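Local coordinates for stage 0 sporulation protein A homolog (Desulfitobacterium hafniense, PDB 3MJQ) that may help to control the activation of sporulation genes under nutritional stress and is represented here by its PAS domain, at residues Ile12-Arg17 with Leu21-Thr26. The protein carries 1 engineered substitution. Residues are numbered along the deposited sequence; the frame is centred on the assembly and turned at random.
Sequences ILIINR and LLYANT
Ile14 and Tyr23 form an antiparallel hydrogen-bonded pair, Ile14 N giving to Tyr23 O at 2.9 Å and Tyr23 N returning to Ile14 O at 3.2 Å, in the beta hairpin of strands 11-16 and 21-24. The return bond lies in the plane of the Ile14 carbonyl, on a lone pair, and the same oxygen takes a weak bond from Leu22 N. Leu22 and Tyr23 thus both face Ile14 in a classic beta bulge, beyond which Ile15 pairs with Leu21 instead of Leu22.

On the face carrying Leu13, Ile15, Leu21 and Ala24, Leu21 reaches two residues of strand 11-16: its CD2 meets Leu13 CD2 at 4.0 Å and its CD1 meets Ile15 CG2 at 3.9 Å. Helix 36-41 packs on Leu21 and Ala24, and helix 53-65 on Ile15. On the other face, with CG anti to the backbone N (chi1 175°), the Tyr23 ring extends onward in the direction of its own strand, where Ile12 CG2 meets its edge, 4.1 Å from CE2. Phe4 of the second subunit also packs on Ile14. At the bulge, Leu22 points toward the partner strand and crosses Ile14 at about a right angle, CD2 lying 3.8 Å from Ile14 CG2.

Just beyond the end of strand 21-24, Asn25 OD1 accepts a hydrogen bond from Ile12 N at 3.2 Å, nearly straight at hydrogen but from above the carbonyl plane. Asn25 ND2 gives to Asp10 O, so one amide engages backbone groups at and just before the start of the partner strand. The largely buried hairpin at this margin of the PAS sheet is therefore held by main-chain bonds, extended by a side-chain amide, with aliphatic side chains against the helices on one face and Ile14 meeting the second subunit on the other.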
ATOM      1  N   ILE A  12       3.431  -2.418  -7.653  1.00 59.08           N
ATOM      2  CA  ILE A  12       4.112  -2.127  -6.419  1.00 59.38           C
ATOM      3  C   ILE A  12       5.579  -2.253  -6.670  1.00 61.38           C
ATOM      4  O   ILE A  12       6.041  -3.248  -7.217  1.00 65.29           O
ATOM      5  CB  ILE A  12       3.746  -3.112  -5.298  1.00 55.14           C
ATOM      6  CG1 ILE A  12       2.317  -2.865  -4.819  1.00 56.05           C
ATOM      7  CG2 ILE A  12       4.729  -2.956  -4.138  1.00 57.11           C
ATOM      8  CD1 ILE A  12       1.836  -3.891  -3.823  1.00 57.06           C
ATOM      9  N   LEU A  13       6.304  -1.225  -6.256  1.00 61.32           N
ATOM     10  CA  LEU A  13       7.743  -1.174  -6.404  1.00 64.80           C
ATOM     11  C   LEU A  13       8.305  -0.693  -5.086  1.00 68.40           C
ATOM     12  O   LEU A  13       7.626   0.001  -4.328  1.00 60.50           O
ATOM     13  CB  LEU A  13       8.145  -0.161  -7.483  1.00 52.22           C
ATOM     14  CG  LEU A  13       7.598  -0.267  -8.909  1.00 62.32           C
ATOM     15  CD1 LEU A  13       8.012   0.973  -9.693  1.00 65.56           C
ATOM     16  CD2 LEU A  13       8.127  -1.526  -9.604  1.00 69.49           C
ATOM     17  N   ILE A  14       9.535  -1.088  -4.809  1.00 65.87           N
ATOM     18  CA  ILE A  14      10.221  -0.619  -3.624  1.00 67.77           C
ATOM     19  C   ILE A  14      11.469  -0.033  -4.275  1.00 74.79           C
ATOM     20  O   ILE A  14      12.171  -0.731  -4.993  1.00 84.29           O
ATOM     21  CB  ILE A  14      10.590  -1.769  -2.652  1.00 78.78           C
ATOM     22  CG1 ILE A  14       9.397  -2.143  -1.774  1.00 72.07           C
ATOM     23  CG2 ILE A  14      11.684  -1.320  -1.714  1.00 85.43           C
ATOM     24  CD1 ILE A  14       8.417  -3.047  -2.414  1.00 64.57           C
ATOM     25  N   ILE A  15      11.733   1.249  -4.069  1.00 67.67           N
ATOM     26  CA  ILE A  15      12.897   1.857  -4.701  1.00 73.19           C
ATOM     27  C   ILE A  15      13.755   2.585  -3.682  1.00 74.15           C
ATOM     28  O   ILE A  15      13.234   3.255  -2.788  1.00 68.29           O
ATOM     29  CB  ILE A  15      12.455   2.816  -5.846  1.00 63.75           C
ATOM     30  CG1 ILE A  15      11.776   4.061  -5.284  1.00 75.06           C
ATOM     31  CG2 ILE A  15      11.430   2.115  -6.739  1.00 55.64           C
ATOM     32  CD1 ILE A  15      12.693   5.227  -5.130  1.00 84.30           C
ATOM     33  N   ASN A  16      15.073   2.444  -3.823  1.00 72.79           N
ATOM     34  CA  ASN A  16      16.026   3.054  -2.900  1.00 74.59           C
ATOM     35  C   ASN A  16      16.311   4.524  -3.146  1.00 79.09           C
ATOM     36  O   ASN A  16      15.734   5.147  -4.032  1.00 77.38           O
ATOM     37  CB  ASN A  16      17.349   2.287  -2.913  1.00 68.98           C
ATOM     38  CG  ASN A  16      18.051   2.365  -4.242  1.00 83.62           C
ATOM     39  OD1 ASN A  16      18.264   3.444  -4.780  1.00 86.21           O
ATOM     40  ND2 ASN A  16      18.426   1.216  -4.779  1.00 88.63           N
ATOM     41  N   ARG A  17      17.218   5.065  -2.345  1.00 84.33           N
ATOM     42  CA  ARG A  17      17.611   6.464  -2.428  1.00 87.31           C
ATOM     43  C   ARG A  17      18.182   6.851  -3.796  1.00 86.41           C
ATOM     44  O   ARG A  17      18.031   7.987  -4.243  1.00 79.34           O
ATOM     45  CB  ARG A  17      18.639   6.757  -1.334  1.00 91.98           C
ATOM     46  CG  ARG A  17      18.795   8.218  -1.020  1.00100.17           C
ATOM     47  CD  ARG A  17      18.590   8.458   0.461  1.00111.15           C
ATOM     48  NE  ARG A  17      18.444   9.880   0.756  1.00114.49           N
ATOM     49  CZ  ARG A  17      18.181  10.372   1.963  1.00111.89           C
ATOM     50  NH1 ARG A  17      18.035   9.552   2.997  1.00114.05           N
ATOM     51  NH2 ARG A  17      18.066  11.684   2.136  1.00108.39           N
ATOM     52  N   LEU A  21      15.355  -0.095  -8.546  1.00 83.70           N
ATOM     53  CA  LEU A  21      14.218  -0.933  -8.195  1.00 75.67           C
ATOM     54  C   LEU A  21      14.550  -2.167  -7.370  1.00 76.98           C
ATOM     55  O   LEU A  21      14.865  -3.225  -7.916  1.00 74.88           O
ATOM     56  CB  LEU A  21      13.466  -1.360  -9.460  1.00 76.28           C
ATOM     57  CG  LEU A  21      12.324  -0.459  -9.962  1.00 74.08           C
ATOM     58  CD1 LEU A  21      12.810   0.971 -10.175  1.00 71.52           C
ATOM     59  CD2 LEU A  21      11.768  -1.025 -11.262  1.00 75.24           C
ATOM     60  N   LEU A  22      14.457  -2.025  -6.053  1.00 80.93           N
ATOM     61  CA  LEU A  22      14.717  -3.122  -5.132  1.00 83.61           C
ATOM     62  C   LEU A  22      13.686  -4.243  -5.306  1.00 81.50           C
ATOM     63  O   LEU A  22      14.043  -5.421  -5.329  1.00 86.37           O
ATOM     64  CB  LEU A  22      14.683  -2.600  -3.695  1.00 78.52           C
ATOM     65  CG  LEU A  22      15.894  -1.809  -3.190  1.00 79.11           C
ATOM     66  CD1 LEU A  22      16.560  -1.066  -4.319  1.00 79.09           C
ATOM     67  CD2 LEU A  22      15.439  -0.849  -2.107  1.00 67.34           C
ATOM     68  N   TYR A  23      12.412  -3.869  -5.439  1.00 80.23           N
ATOM     69  CA  TYR A  23      11.324  -4.834  -5.611  1.00 81.62           C
ATOM     70  C   TYR A  23      10.233  -4.388  -6.582  1.00 79.91           C
ATOM     71  O   TYR A  23       9.954  -3.201  -6.710  1.00 87.24           O
ATOM     72  CB  TYR A  23      10.659  -5.120  -4.274  1.00 89.40           C
ATOM     73  CG  TYR A  23       9.459  -6.015  -4.405  1.00 93.41           C
ATOM     74  CD1 TYR A  23       9.607  -7.387  -4.539  1.00 97.65           C
ATOM     75  CD2 TYR A  23       8.177  -5.484  -4.418  1.00 94.51           C
ATOM     76  CE1 TYR A  23       8.508  -8.208  -4.677  1.00101.73           C
ATOM     77  CE2 TYR A  23       7.070  -6.292  -4.558  1.00 99.67           C
ATOM     78  CZ  TYR A  23       7.240  -7.657  -4.686  1.00104.57           C
ATOM     79  OH  TYR A  23       6.142  -8.478  -4.801  1.00106.30           O
ATOM     80  N   ALA A  24       9.605  -5.360  -7.235  1.00 71.54           N
ATOM     81  CA  ALA A  24       8.525  -5.090  -8.176  1.00 68.02           C
ATOM     82  C   ALA A  24       7.704  -6.351  -8.304  1.00 73.72           C
ATOM     83  O   ALA A  24       8.223  -7.439  -8.104  1.00 80.51           O
ATOM     84  CB  ALA A  24       9.081  -4.698  -9.523  1.00 49.37           C
ATOM     85  N   ASN A  25       6.428  -6.206  -8.641  1.00 73.49           N
ATOM     86  CA  ASN A  25       5.548  -7.355  -8.776  1.00 80.74           C
ATOM     87  C   ASN A  25       5.128  -7.609 -10.208  1.00 74.28           C
ATOM     88  O   ASN A  25       5.252  -6.746 -11.072  1.00 74.18           O
ATOM     89  CB  ASN A  25       4.307  -7.188  -7.890  1.00 80.28           C
ATOM     90  CG  ASN A  25       3.468  -5.963  -8.259  1.00 83.40           C
ATOM     91  OD1 ASN A  25       3.797  -5.224  -9.180  1.00 81.48           O
ATOM     92  ND2 ASN A  25       2.379  -5.751  -7.533  1.00 84.81           N
ATOM     93  N   THR A  26       4.623  -8.811 -10.444  1.00 78.23           N
ATOM     94  CA  THR A  26       4.192  -9.237 -11.778  1.00 83.42           C
ATOM     95  C   THR A  26       3.454  -8.115 -12.534  1.00 84.36           C
ATOM     96  O   THR A  26       3.546  -7.999 -13.767  1.00 81.33           O
ATOM     97  CB  THR A  26       3.227 -10.445 -11.661  1.00 73.72           C
ATOM     98  OG1 THR A  26       2.955 -11.019 -12.942  1.00 82.71           O
ATOM     99  CG2 THR A  26       1.922  -9.974 -10.992  1.00 65.50           C
TER